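Local coordinates for protein aminofutalosine deaminase (Helicobacter pylori, PDB 7LKK) that deaminates aminofutalosine in the menaquinone pathway, using a metal-dependent amidohydrolase barrel that here holds iron and a coformycin-type inhibitor, at residues R384-F390 with V412-G418; V24-N28 with N376-E380; D36-V40 with G49-L54; A357-L361 with I402-L406. All blocks are in the same frame, centred on the assembly; numbering follows the deposited sequence.

Contact 1 of 4, residues R384-F390 with V412-G418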
loop_
_atom_site.group_PDB
_atom_site.type_symbol
_atom_site.label_atom_id
_atom_site.label_comp_id
_atom_site.label_asym_id
_atom_site.label_seq_id
_atom_site.Cartn_x
_atom_site.Cartn_y
_atom_site.Cartn_z
ATOM N N ARG A 384 4.638 -27.068 -14.978
ATOM C CA ARG A 384 5.471 -26.251 -15.849
ATOM C C ARG A 384 6.626 -25.641 -15.065
ATOM O O ARG A 384 6.500 -25.310 -13.883
ATOM C CB ARG A 384 4.643 -25.140 -16.497
ATOM C CG ARG A 384 3.645 -25.618 -17.539
ATOM C CD ARG A 384 2.816 -24.448 -18.044
ATOM N NE ARG A 384 3.655 -23.277 -18.284
ATOM C CZ ARG A 384 4.181 -22.962 -19.464
ATOM N NH1 ARG A 384 3.948 -23.724 -20.524
ATOM N NH2 ARG A 384 4.936 -21.881 -19.585
ATOM N N ALA A 385 7.766 -25.493 -15.739
ATOM C CA ALA A 385 8.940 -24.847 -15.153
ATOM C C ALA A 385 8.830 -23.324 -15.272
ATOM O O ALA A 385 9.626 -22.655 -15.931
ATOM C CB ALA A 385 10.212 -25.368 -15.811
ATOM N N ASP A 386 7.798 -22.782 -14.631
ATOM C CA ASP A 386 7.590 -21.340 -14.528
ATOM C C ASP A 386 8.096 -20.918 -13.152
ATOM O O ASP A 386 7.401 -21.078 -12.146
ATOM C CB ASP A 386 6.121 -20.983 -14.730
ATOM C CG ASP A 386 5.605 -21.369 -16.110
ATOM O OD1 ASP A 386 6.420 -21.504 -17.049
ATOM O OD2 ASP A 386 4.377 -21.539 -16.254
ATOM N N LEU A 387 9.313 -20.381 -13.104
ATOM C CA LEU A 387 10.018 -20.198 -11.843
ATOM C C LEU A 387 10.602 -18.798 -11.745
ATOM O O LEU A 387 11.162 -18.275 -12.714
ATOM C CB LEU A 387 11.135 -21.240 -11.692
ATOM C CG LEU A 387 10.673 -22.699 -11.754
ATOM C CD1 LEU A 387 11.853 -23.647 -11.910
ATOM C CD2 LEU A 387 9.856 -23.051 -10.519
ATOM N N SER A 388 10.486 -18.206 -10.557
ATOM C CA SER A 388 11.056 -16.903 -10.251
ATOM C C SER A 388 12.121 -17.046 -9.173
ATOM O O SER A 388 11.991 -17.873 -8.266
ATOM C CB SER A 388 9.980 -15.922 -9.774
ATOM O OG SER A 388 9.063 -15.602 -10.803
ATOM N N VAL A 389 13.173 -16.238 -9.280
ATOM C CA VAL A 389 14.187 -16.104 -8.240
ATOM C C VAL A 389 14.290 -14.632 -7.865
ATOM O O VAL A 389 14.500 -13.779 -8.736
ATOM C CB VAL A 389 15.554 -16.648 -8.699
ATOM C CG1 VAL A 389 16.607 -16.417 -7.624
ATOM C CG2 VAL A 389 15.453 -18.128 -9.049
ATOM N N PHE A 390 14.132 -14.336 -6.574
ATOM C CA PHE A 390 14.253 -12.986 -6.039
ATOM C C PHE A 390 15.423 -12.944 -5.067
ATOM O O PHE A 390 15.481 -13.747 -4.133
ATOM C CB PHE A 390 12.971 -12.551 -5.319
ATOM C CG PHE A 390 11.817 -12.254 -6.241
ATOM C CD1 PHE A 390 11.019 -13.277 -6.726
ATOM C CD2 PHE A 390 11.523 -10.950 -6.603
ATOM C CE1 PHE A 390 9.954 -13.006 -7.568
ATOM C CE2 PHE A 390 10.459 -10.670 -7.443
ATOM C CZ PHE A 390 9.673 -11.700 -7.926
ATOM N N VAL A 412 12.253 -9.190 -10.041
ATOM C CA VAL A 412 12.759 -10.554 -10.082
ATOM C C VAL A 412 14.204 -10.558 -10.573
ATOM O O VAL A 412 14.614 -9.728 -11.396
ATOM C CB VAL A 412 11.852 -11.437 -10.961
ATOM C CG1 VAL A 412 12.151 -11.240 -12.444
ATOM C CG2 VAL A 412 11.980 -12.897 -10.564
ATOM N N GLU A 413 14.993 -11.489 -10.039
ATOM C CA GLU A 413 16.385 -11.649 -10.438
ATOM C C GLU A 413 16.539 -12.669 -11.558
ATOM O O GLU A 413 17.363 -12.484 -12.460
ATOM C CB GLU A 413 17.232 -12.066 -9.234
ATOM C CG GLU A 413 18.725 -11.881 -9.427
ATOM C CD GLU A 413 19.535 -12.502 -8.305
ATOM O OE1 GLU A 413 18.929 -12.938 -7.305
ATOM O OE2 GLU A 413 20.778 -12.555 -8.426
ATOM N N ARG A 414 15.760 -13.746 -11.511
ATOM C CA ARG A 414 15.688 -14.712 -12.595
ATOM C C ARG A 414 14.232 -15.080 -12.823
ATOM O O ARG A 414 13.487 -15.320 -11.870
ATOM C CB ARG A 414 16.498 -15.980 -12.291
ATOM C CG ARG A 414 17.994 -15.761 -12.213
ATOM C CD ARG A 414 18.574 -15.438 -13.579
ATOM N NE ARG A 414 20.034 -15.484 -13.576
ATOM C CZ ARG A 414 20.814 -14.548 -13.045
ATOM N NH1 ARG A 414 20.281 -13.479 -12.468
ATOM N NH2 ARG A 414 22.133 -14.680 -13.091
ATOM N N LEU A 415 13.832 -15.113 -14.090
ATOM C CA LEU A 415 12.509 -15.580 -14.475
ATOM C C LEU A 415 12.678 -16.646 -15.543
ATOM O O LEU A 415 13.269 -16.383 -16.596
ATOM C CB LEU A 415 11.633 -14.430 -14.986
ATOM C CG LEU A 415 10.201 -14.807 -15.372
ATOM C CD1 LEU A 415 9.466 -15.428 -14.193
ATOM C CD2 LEU A 415 9.445 -13.596 -15.900
ATOM N N PHE A 416 12.180 -17.845 -15.263
ATOM C CA PHE A 416 12.146 -18.940 -16.223
ATOM C C PHE A 416 10.693 -19.247 -16.550
ATOM O O PHE A 416 9.874 -19.413 -15.640
ATOM C CB PHE A 416 12.834 -20.192 -15.673
ATOM C CG PHE A 416 14.292 -20.002 -15.362
ATOM C CD1 PHE A 416 14.694 -19.537 -14.121
ATOM C CD2 PHE A 416 15.261 -20.305 -16.304
ATOM C CE1 PHE A 416 16.034 -19.366 -13.829
ATOM C CE2 PHE A 416 16.604 -20.137 -16.018
ATOM C CZ PHE A 416 16.990 -19.666 -14.778
ATOM N N LEU A 417 10.376 -19.312 -17.841
ATOM C CA LEU A 417 9.032 -19.632 -18.305
ATOM C C LEU A 417 9.130 -20.794 -19.277
ATOM O O LEU A 417 9.812 -20.692 -20.302
ATOM C CB LEU A 417 8.368 -18.420 -18.965
ATOM C CG LEU A 417 8.055 -17.260 -18.017
ATOM C CD1 LEU A 417 7.336 -16.132 -18.744
ATOM C CD2 LEU A 417 7.243 -17.742 -16.824
ATOM N N GLY A 418 8.448 -21.890 -18.958
ATOM C CA GLY A 418 8.628 -23.114 -19.719
ATOM C C GLY A 418 10.063 -23.586 -19.762
ATOM O O GLY A 418 10.482 -24.189 -20.755
#

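Contact 2 of 4, residues V24-N28 with N376-E380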
loop_
_atom_site.group_PDB
_atom_site.type_symbol
_atom_site.label_atom_id
_atom_site.label_comp_id
_atom_site.label_asym_id
_atom_site.label_seq_id
_atom_site.Cartn_x
_atom_site.Cartn_y
_atom_site.Cartn_z
ATOM N N VAL A 24 12.963 -21.857 -0.580
ATOM C CA VAL A 24 12.116 -22.281 -1.688
ATOM C C VAL A 24 10.678 -22.326 -1.194
ATOM O O VAL A 24 10.384 -22.984 -0.190
ATOM C CB VAL A 24 12.540 -23.652 -2.246
ATOM C CG1 VAL A 24 11.590 -24.091 -3.353
ATOM C CG2 VAL A 24 13.970 -23.599 -2.756
ATOM N N PHE A 25 9.789 -21.621 -1.889
ATOM C CA PHE A 25 8.362 -21.637 -1.590
ATOM C C PHE A 25 7.701 -22.622 -2.546
ATOM O O PHE A 25 7.640 -22.375 -3.756
ATOM C CB PHE A 25 7.746 -20.245 -1.736
ATOM C CG PHE A 25 8.297 -19.222 -0.778
ATOM C CD1 PHE A 25 9.064 -19.599 0.314
ATOM C CD2 PHE A 25 8.033 -17.873 -0.969
ATOM C CE1 PHE A 25 9.564 -18.652 1.185
ATOM C CE2 PHE A 25 8.527 -16.924 -0.100
ATOM C CZ PHE A 25 9.293 -17.312 0.979
ATOM N N LEU A 26 7.209 -23.743 -2.008
ATOM C CA LEU A 26 6.564 -24.739 -2.857
ATOM C C LEU A 26 5.205 -24.264 -3.351
ATOM O O LEU A 26 4.779 -24.646 -4.449
ATOM C CB LEU A 26 6.408 -26.058 -2.103
ATOM C CG LEU A 26 7.672 -26.857 -1.795
ATOM C CD1 LEU A 26 7.297 -28.277 -1.409
ATOM C CD2 LEU A 26 8.617 -26.856 -2.985
ATOM N N CYS A 27 4.521 -23.441 -2.557
ATOM C CA CYS A 27 3.178 -22.956 -2.875
ATOM C C CYS A 27 2.201 -24.108 -3.096
ATOM O O CYS A 27 1.334 -24.055 -3.971
ATOM C CB CYS A 27 3.198 -22.011 -4.076
ATOM S SG CYS A 27 4.074 -20.472 -3.739
ATOM N N ASN A 28 2.356 -25.170 -2.313
ATOM C CA ASN A 28 1.237 -26.075 -2.135
ATOM C C ASN A 28 0.267 -25.459 -1.133
ATOM O O ASN A 28 0.548 -24.426 -0.518
ATOM C CB ASN A 28 1.717 -27.458 -1.683
ATOM C CG ASN A 28 2.721 -27.398 -0.538
ATOM O OD1 ASN A 28 2.928 -26.352 0.075
ATOM N ND2 ASN A 28 3.348 -28.532 -0.247
ATOM N N ASN A 376 0.728 -24.835 -13.601
ATOM C CA ASN A 376 1.825 -24.150 -12.940
ATOM C C ASN A 376 1.332 -23.649 -11.588
ATOM O O ASN A 376 0.399 -24.212 -11.006
ATOM C CB ASN A 376 2.362 -23.030 -13.850
ATOM C CG ASN A 376 1.296 -22.001 -14.209
ATOM O OD1 ASN A 376 0.190 -22.005 -13.670
ATOM N ND2 ASN A 376 1.636 -21.110 -15.129
ATOM N N GLY A 377 1.976 -22.601 -11.082
ATOM C CA GLY A 377 1.629 -22.016 -9.807
ATOM C C GLY A 377 2.112 -22.778 -8.600
ATOM O O GLY A 377 1.779 -22.391 -7.475
ATOM N N GLU A 378 2.895 -23.838 -8.789
ATOM C CA GLU A 378 3.333 -24.664 -7.674
ATOM C C GLU A 378 4.601 -25.400 -8.082
ATOM O O GLU A 378 4.720 -25.853 -9.222
ATOM C CB GLU A 378 2.237 -25.657 -7.267
ATOM C CG GLU A 378 2.666 -26.709 -6.254
ATOM C CD GLU A 378 1.511 -27.585 -5.809
ATOM O OE1 GLU A 378 1.701 -28.397 -4.881
ATOM O OE2 GLU A 378 0.410 -27.459 -6.390
ATOM N N ILE A 379 5.543 -25.513 -7.149
ATOM C CA ILE A 379 6.785 -26.240 -7.389
ATOM C C ILE A 379 6.504 -27.704 -7.075
ATOM O O ILE A 379 6.566 -28.137 -5.921
ATOM C CB ILE A 379 7.945 -25.681 -6.561
ATOM C CG1 ILE A 379 8.272 -24.260 -7.018
ATOM C CG2 ILE A 379 9.176 -26.563 -6.701
ATOM C CD1 ILE A 379 9.457 -23.643 -6.312
ATOM N N GLU A 380 6.181 -28.468 -8.117
ATOM C CA GLU A 380 5.819 -29.869 -7.989
ATOM C C GLU A 380 6.161 -30.562 -9.298
ATOM O O GLU A 380 6.030 -29.964 -10.371
ATOM C CB GLU A 380 4.328 -30.027 -7.659
ATOM C CG GLU A 380 3.881 -31.452 -7.365
ATOM C CD GLU A 380 2.387 -31.544 -7.116
ATOM O OE1 GLU A 380 1.685 -30.528 -7.312
ATOM O OE2 GLU A 380 1.910 -32.633 -6.731
#

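Contact 3 of 4, residues D36-V40 with G49-L54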
loop_
_atom_site.group_PDB
_atom_site.type_symbol
_atom_site.label_atom_id
_atom_site.label_comp_id
_atom_site.label_asym_id
_atom_site.label_seq_id
_atom_site.Cartn_x
_atom_site.Cartn_y
_atom_site.Cartn_z
ATOM N N ASP A 36 17.576 -24.276 1.490
ATOM C CA ASP A 36 18.659 -24.829 0.675
ATOM C C ASP A 36 18.166 -25.943 -0.245
ATOM O O ASP A 36 18.827 -26.969 -0.423
ATOM C CB ASP A 36 19.808 -25.324 1.555
ATOM C CG ASP A 36 20.479 -24.202 2.323
ATOM O OD1 ASP A 36 20.497 -23.062 1.815
ATOM O OD2 ASP A 36 20.988 -24.462 3.432
ATOM N N TYR A 37 16.995 -25.743 -0.839
ATOM C CA TYR A 37 16.420 -26.726 -1.745
ATOM C C TYR A 37 16.650 -26.316 -3.193
ATOM O O TYR A 37 16.963 -25.162 -3.501
ATOM C CB TYR A 37 14.924 -26.908 -1.477
ATOM C CG TYR A 37 14.585 -28.213 -0.793
ATOM C CD1 TYR A 37 15.070 -28.497 0.477
ATOM C CD2 TYR A 37 13.784 -29.160 -1.414
ATOM C CE1 TYR A 37 14.766 -29.686 1.110
ATOM C CE2 TYR A 37 13.473 -30.355 -0.788
ATOM C CZ TYR A 37 13.969 -30.611 0.474
ATOM O OH TYR A 37 13.664 -31.796 1.104
ATOM N N GLY A 38 16.470 -27.286 -4.092
ATOM C CA GLY A 38 16.740 -27.078 -5.496
ATOM C C GLY A 38 15.697 -27.778 -6.353
ATOM O O GLY A 38 14.904 -28.581 -5.862
ATOM N N VAL A 39 15.712 -27.437 -7.637
ATOM C CA VAL A 39 14.739 -27.953 -8.597
ATOM C C VAL A 39 15.471 -28.346 -9.874
ATOM O O VAL A 39 16.245 -27.552 -10.420
ATOM C CB VAL A 39 13.638 -26.921 -8.915
ATOM C CG1 VAL A 39 12.727 -27.441 -10.018
ATOM C CG2 VAL A 39 12.834 -26.587 -7.667
ATOM N N VAL A 40 15.235 -29.569 -10.343
ATOM C CA VAL A 40 15.668 -30.006 -11.665
ATOM C C VAL A 40 14.505 -29.807 -12.621
ATOM O O VAL A 40 13.371 -30.202 -12.320
ATOM C CB VAL A 40 16.122 -31.477 -11.657
ATOM C CG1 VAL A 40 16.612 -31.886 -13.039
ATOM C CG2 VAL A 40 17.207 -31.694 -10.624
ATOM N N GLY A 49 14.435 -31.416 -4.392
ATOM C CA GLY A 49 15.188 -31.991 -3.292
ATOM C C GLY A 49 16.215 -31.010 -2.778
ATOM O O GLY A 49 16.338 -29.882 -3.268
ATOM N N ASP A 50 16.942 -31.454 -1.753
ATOM C CA ASP A 50 18.073 -30.687 -1.246
ATOM C C ASP A 50 19.042 -30.384 -2.380
ATOM O O ASP A 50 19.375 -31.263 -3.179
ATOM C CB ASP A 50 18.779 -31.462 -0.132
ATOM C CG ASP A 50 20.041 -30.776 0.345
ATOM O OD1 ASP A 50 19.931 -29.750 1.050
ATOM O OD2 ASP A 50 21.144 -31.259 0.010
ATOM N N TYR A 51 19.489 -29.128 -2.451
ATOM C CA TYR A 51 20.268 -28.694 -3.607
ATOM C C TYR A 51 21.583 -29.455 -3.711
ATOM O O TYR A 51 21.955 -29.926 -4.792
ATOM C CB TYR A 51 20.526 -27.189 -3.547
ATOM C CG TYR A 51 21.425 -26.714 -4.664
ATOM C CD1 TYR A 51 20.930 -26.530 -5.948
ATOM C CD2 TYR A 51 22.772 -26.461 -4.439
ATOM C CE1 TYR A 51 21.750 -26.103 -6.974
ATOM C CE2 TYR A 51 23.598 -26.033 -5.459
ATOM C CZ TYR A 51 23.084 -25.856 -6.723
ATOM O OH TYR A 51 23.909 -25.430 -7.737
ATOM N N HIS A 52 22.313 -29.571 -2.598
ATOM C CA HIS A 52 23.590 -30.276 -2.627
ATOM C C HIS A 52 23.407 -31.728 -3.052
ATOM O O HIS A 52 24.144 -32.237 -3.905
ATOM C CB HIS A 52 24.267 -30.198 -1.258
ATOM C CG HIS A 52 25.586 -30.903 -1.198
ATOM N ND1 HIS A 52 26.693 -30.470 -1.896
ATOM C CD2 HIS A 52 25.973 -32.016 -0.530
ATOM C CE1 HIS A 52 27.707 -31.283 -1.656
ATOM N NE2 HIS A 52 27.296 -32.230 -0.831
ATOM N N ASN A 53 22.411 -32.408 -2.477
ATOM C CA ASN A 53 22.129 -33.785 -2.872
ATOM C C ASN A 53 21.713 -33.871 -4.333
ATOM O O ASN A 53 21.993 -34.874 -5.001
ATOM C CB ASN A 53 21.043 -34.377 -1.975
ATOM C CG ASN A 53 21.542 -34.673 -0.576
ATOM O OD1 ASN A 53 22.740 -34.602 -0.303
ATOM N ND2 ASN A 53 20.622 -35.012 0.319
ATOM N N LEU A 54 21.046 -32.834 -4.845
ATOM C CA LEU A 54 20.648 -32.823 -6.247
ATOM C C LEU A 54 21.863 -32.731 -7.163
ATOM O O LEU A 54 21.899 -33.365 -8.224
ATOM C CB LEU A 54 19.695 -31.655 -6.502
ATOM C CG LEU A 54 18.389 -31.909 -7.252
ATOM C CD1 LEU A 54 17.727 -33.197 -6.801
ATOM C CD2 LEU A 54 17.445 -30.723 -7.068
#

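Contact 4 of 4, residues A357-L361 with I402-L406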
loop_
_atom_site.group_PDB
_atom_site.type_symbol
_atom_site.label_atom_id
_atom_site.label_comp_id
_atom_site.label_asym_id
_atom_site.label_seq_id
_atom_site.Cartn_x
_atom_site.Cartn_y
_atom_site.Cartn_z
ATOM N N ALA A 357 -0.312 -13.480 5.021
ATOM C CA ALA A 357 0.774 -13.595 4.053
ATOM C C ALA A 357 0.696 -14.913 3.292
ATOM O O ALA A 357 1.030 -14.974 2.103
ATOM C CB ALA A 357 2.123 -13.452 4.758
ATOM N N LYS A 358 0.272 -15.985 3.967
ATOM C CA LYS A 358 0.090 -17.260 3.281
ATOM C C LYS A 358 -1.039 -17.177 2.263
ATOM O O LYS A 358 -0.918 -17.696 1.147
ATOM C CB LYS A 358 -0.198 -18.370 4.291
ATOM C CG LYS A 358 0.907 -18.617 5.304
ATOM C CD LYS A 358 0.481 -19.681 6.307
ATOM C CE LYS A 358 1.541 -19.896 7.378
ATOM N NZ LYS A 358 1.054 -20.787 8.469
ATOM N N ILE A 359 -2.145 -16.530 2.635
ATOM C CA ILE A 359 -3.256 -16.351 1.709
ATOM C C ILE A 359 -2.823 -15.521 0.508
ATOM O O ILE A 359 -3.173 -15.831 -0.639
ATOM C CB ILE A 359 -4.456 -15.722 2.442
ATOM C CG1 ILE A 359 -5.064 -16.737 3.410
ATOM C CG2 ILE A 359 -5.502 -15.218 1.458
ATOM C CD1 ILE A 359 -6.108 -16.160 4.326
ATOM N N ALA A 360 -2.034 -14.471 0.749
ATOM C CA ALA A 360 -1.576 -13.614 -0.342
ATOM C C ALA A 360 -0.687 -14.382 -1.312
ATOM O O ALA A 360 -0.853 -14.287 -2.534
ATOM C CB ALA A 360 -0.837 -12.400 0.225
ATOM N N LEU A 361 0.257 -15.167 -0.782
ATOM C CA LEU A 361 1.172 -15.912 -1.641
ATOM C C LEU A 361 0.432 -16.965 -2.458
ATOM O O LEU A 361 0.633 -17.073 -3.673
ATOM C CB LEU A 361 2.276 -16.558 -0.801
ATOM C CG LEU A 361 3.286 -17.427 -1.557
ATOM C CD1 LEU A 361 3.956 -16.633 -2.668
ATOM C CD2 LEU A 361 4.329 -18.003 -0.604
ATOM N N ILE A 402 7.883 -15.899 4.202
ATOM C CA ILE A 402 6.828 -15.525 3.263
ATOM C C ILE A 402 6.455 -14.056 3.425
ATOM O O ILE A 402 6.296 -13.329 2.436
ATOM C CB ILE A 402 5.607 -16.444 3.443
ATOM C CG1 ILE A 402 5.909 -17.842 2.901
ATOM C CG2 ILE A 402 4.383 -15.854 2.754
ATOM C CD1 ILE A 402 4.937 -18.895 3.369
ATOM N N LEU A 403 6.299 -13.596 4.668
ATOM C CA LEU A 403 5.932 -12.201 4.899
ATOM C C LEU A 403 7.053 -11.255 4.484
ATOM O O LEU A 403 6.809 -10.253 3.801
ATOM C CB LEU A 403 5.559 -11.991 6.365
ATOM C CG LEU A 403 5.360 -10.536 6.804
ATOM C CD1 LEU A 403 4.259 -9.864 5.997
ATOM C CD2 LEU A 403 5.062 -10.460 8.294
ATOM N N GLN A 404 8.294 -11.554 4.886
ATOM C CA GLN A 404 9.417 -10.697 4.510
ATOM C C GLN A 404 9.600 -10.663 2.997
ATOM O O GLN A 404 9.961 -9.623 2.433
ATOM C CB GLN A 404 10.704 -11.167 5.191
ATOM C CG GLN A 404 10.665 -11.135 6.712
ATOM C CD GLN A 404 10.731 -9.733 7.281
ATOM O OE1 GLN A 404 11.095 -8.782 6.588
ATOM N NE2 GLN A 404 10.381 -9.600 8.554
ATOM N N PHE A 405 9.368 -11.794 2.327
ATOM C CA PHE A 405 9.415 -11.813 0.869
ATOM C C PHE A 405 8.394 -10.848 0.277
ATOM O O PHE A 405 8.725 -10.033 -0.591
ATOM C CB PHE A 405 9.169 -13.231 0.349
ATOM C CG PHE A 405 8.908 -13.294 -1.129
ATOM C CD1 PHE A 405 9.961 -13.319 -2.028
ATOM C CD2 PHE A 405 7.613 -13.316 -1.622
ATOM C CE1 PHE A 405 9.726 -13.370 -3.391
ATOM C CE2 PHE A 405 7.373 -13.368 -2.982
ATOM C CZ PHE A 405 8.432 -13.395 -3.866
ATOM N N LEU A 406 7.140 -10.936 0.728
ATOM C CA LEU A 406 6.097 -10.059 0.202
ATOM C C LEU A 406 6.402 -8.593 0.481
ATOM O O LEU A 406 6.044 -7.720 -0.317
ATOM C CB LEU A 406 4.739 -10.440 0.796
ATOM C CG LEU A 406 4.152 -11.778 0.338
ATOM C CD1 LEU A 406 2.834 -12.060 1.046
ATOM C CD2 LEU A 406 3.967 -11.797 -1.172
#

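Contact 1 of 4, residues R384-F390 with V412-G418
Asp386 OD1 is gripped by two donors: Gly418 N, across the contact at 2.8 Å (N-H...O 165°), and Arg384 NH2 at 3.0 Å, which uses the syn lone pair of OD1. The glycine comes in nearly along the C-O axis. Arg384 also uses NE, 2.8 Å from Asp386 OD2, so the guanidinium holds the carboxylate side-on, one nitrogen to each oxygen. A bend at chi3 (43°) swings the guanidinium round so that its edge meets the carboxylate, with OD2 in the guanidinium plane.

From there the chains run as an antiparallel ladder. Leu387 and Phe416 form a hydrogen-bonded pair, with Phe416 N 2.8 Å from Leu387 O in an almost straight bond. At the far end Glu413 and Arg414 both face Val389 in a classic beta bulge; Val389 O accepts from Glu413 N at 2.7 Å and Arg414 N at 3.0 Å. Just before the bulge, Val412 lays CG2 over one face of the Phe390 ring, a CH-pi contact 3.8 Å from the centroid.

Strand 69-80 flanks strand 387-391, reached by Asp386 at Ala74 and by Ser388 at Leu72, while Phe41 of strand 37-41 packs on Leu387 and meets Phe416 edge-to-face.

Contact 2 of 4, residues V24-N28 with N376-E380
Ile379 enters between Val24 and Leu26 and carries most of the apolar contact. CG1 of Ile379 stands anti to the carbonyl carbon (chi1 -66°) and the chain runs on extended, which pushes Ile379 CD1 deep along the other segment, to 3.4 Å from Phe25 O and 3.7 Å from Val24 CG1. The other branch, Ile379 CG2, meets Leu26 CD2 at 3.8 Å. Val24 and Leu26 each cross Ile379 at about a right angle, Val24 meeting CD1 and Leu26 meeting CG2.

On the backbone, Ile379 N gives its hydrogen to Leu26 O at 2.9 Å, a fairly straight bond (165°) and the one hydrogen bond between the two segments. It ties the residue just after strand 23-25 to the loop leading to strand 387-391, joining N-terminal and C-terminal parts of the chain outside the TIM barrel, as amidohydrolases commonly do in the small beta domain beside the barrel.

Glu378 is stretched out, all its torsions near 180°, and lies alongside the bend at Cys27 and Asn28. Glu378 CG passes 3.5 Å from Leu26 O, and Glu378 OE1 comes to 3.3 Å from Asn28 CB, while OE2 is held by a salt bridge to Arg366. Asn28 in turn spends its OD1 on the backbone N of Glu32. Cys27 has a left-handed backbone, with Cys27 CB set 3.7 Å from Gly377 O; its own carbonyl oxygen is buried by the Glu378 chain and has no hydrogen-bond partner in the model.

Contact 3 of 4, residues D36-V40 with G49-L54
Gly38 and Gly49 face each other as a hydrogen-bonded antiparallel pair and satisfy one another twice. Gly38 N donates to Gly49 O at 2.7 Å, nearly end-on to the carbonyl; the return bond, Gly49 N to Gly38 O, is longer at 3.2 Å, and its donor is tilted 29° from the carbonyl plane. One step on, the ladder gives way to a helix. Asp36 O takes Tyr51 N at 3.0 Å, so the first amide of the helix, which has no carbonyl of its own helix to bond to, is satisfied by the neighbouring strand.

Other amides of this first turn are served from Asp50. Asp50 OD2 accepts from Asn53 N at 3.0 Å, an N-cap bond, and Asp50 O accepts from Leu54 N at 2.8 Å. With CG anti to the backbone N (chi1 174°), the carboxylate is turned onto the helix start, where the helix dipole would probably favour its negative charge.

Around these bonds the packing is close. The Tyr37 ring lies with one face over the Gly49-Asp50 peptide, Asp50 N sitting above its centre. Tyr51 turns a ring edge to Gly38 CA, and Leu54 packs CG against Val40 CG2 at 3.6 Å. Val40 continues the ladder through backbone bonds to Val46 and Glu47. This is a beta hairpin, strands 37-41 and 45-50, at the margin of a four-stranded mixed sheet, its second strand running straight into an N-capped helix.

Contact 4 of 4, residues A357-L361 with I402-L406
Ala357 pushes its small CB into a hollow on the other helix walled by Ile402, Leu403 and Leu406. Ala357 CB sits 3.9 Å from Ile402 CG2 and 4.0 Å from Leu403 CA, almost against the backbone, and Leu406 CD1 closes the third side. The traffic runs the other way too. Leu406 extends CD1 into the notch between Ala357 and Ala360, one turn of helix apart on that face, 3.6 Å from Ala357 O and 3.8 Å from Ala360 CB. With only methyl groups on either side of the notch, the leucine end can settle close to the helix backbone.

The helices pass at 60°, with their short axes 9.5 Å apart at closest approach. One is helix 353-364, which follows the barrel strands in the chain, and it packs here on helix 401-408, which bridges strands 387-391 and 414-417 of the beta domain beside the barrel.

Ile402 makes a further bump. Ile402 CG2, anti to the backbone N, rides over Ala357 O at 3.5 Å, while Ile402 CG1 lies 3.8 Å from Leu361 CD2, the two side chains crossing at about a right angle. Leu361 reaches that place with CG anti to its own backbone N (chi1 178°). Phe345 of helix 338-348 packs on Ala360 and Leu342 on Leu406, and Tyr93 of the second subunit rests on Leu403.

Contact 2 sits between the other three. It lies about 12 Å from contact 1, centre to centre, and touches it where Asn376 ND2 meets Asp386 OD2 at 3.0 Å, a probable hydrogen bond. Contact 3, about 14 Å away, reaches it through Val39 CG2, 3.8 Å from Ile379 CG2. Contact 4, about 13 Å away, meets it round the Phe25 ring, where Phe25 CD2 lies 3.7 Å from Leu361 CD2. Contacts 1 and 4 also touch directly, Phe390 against Phe405, whereas contacts 3 and 4 stay about 13 Å apart at their nearest atoms. All four lie away from the iron and the inhibitor pocket.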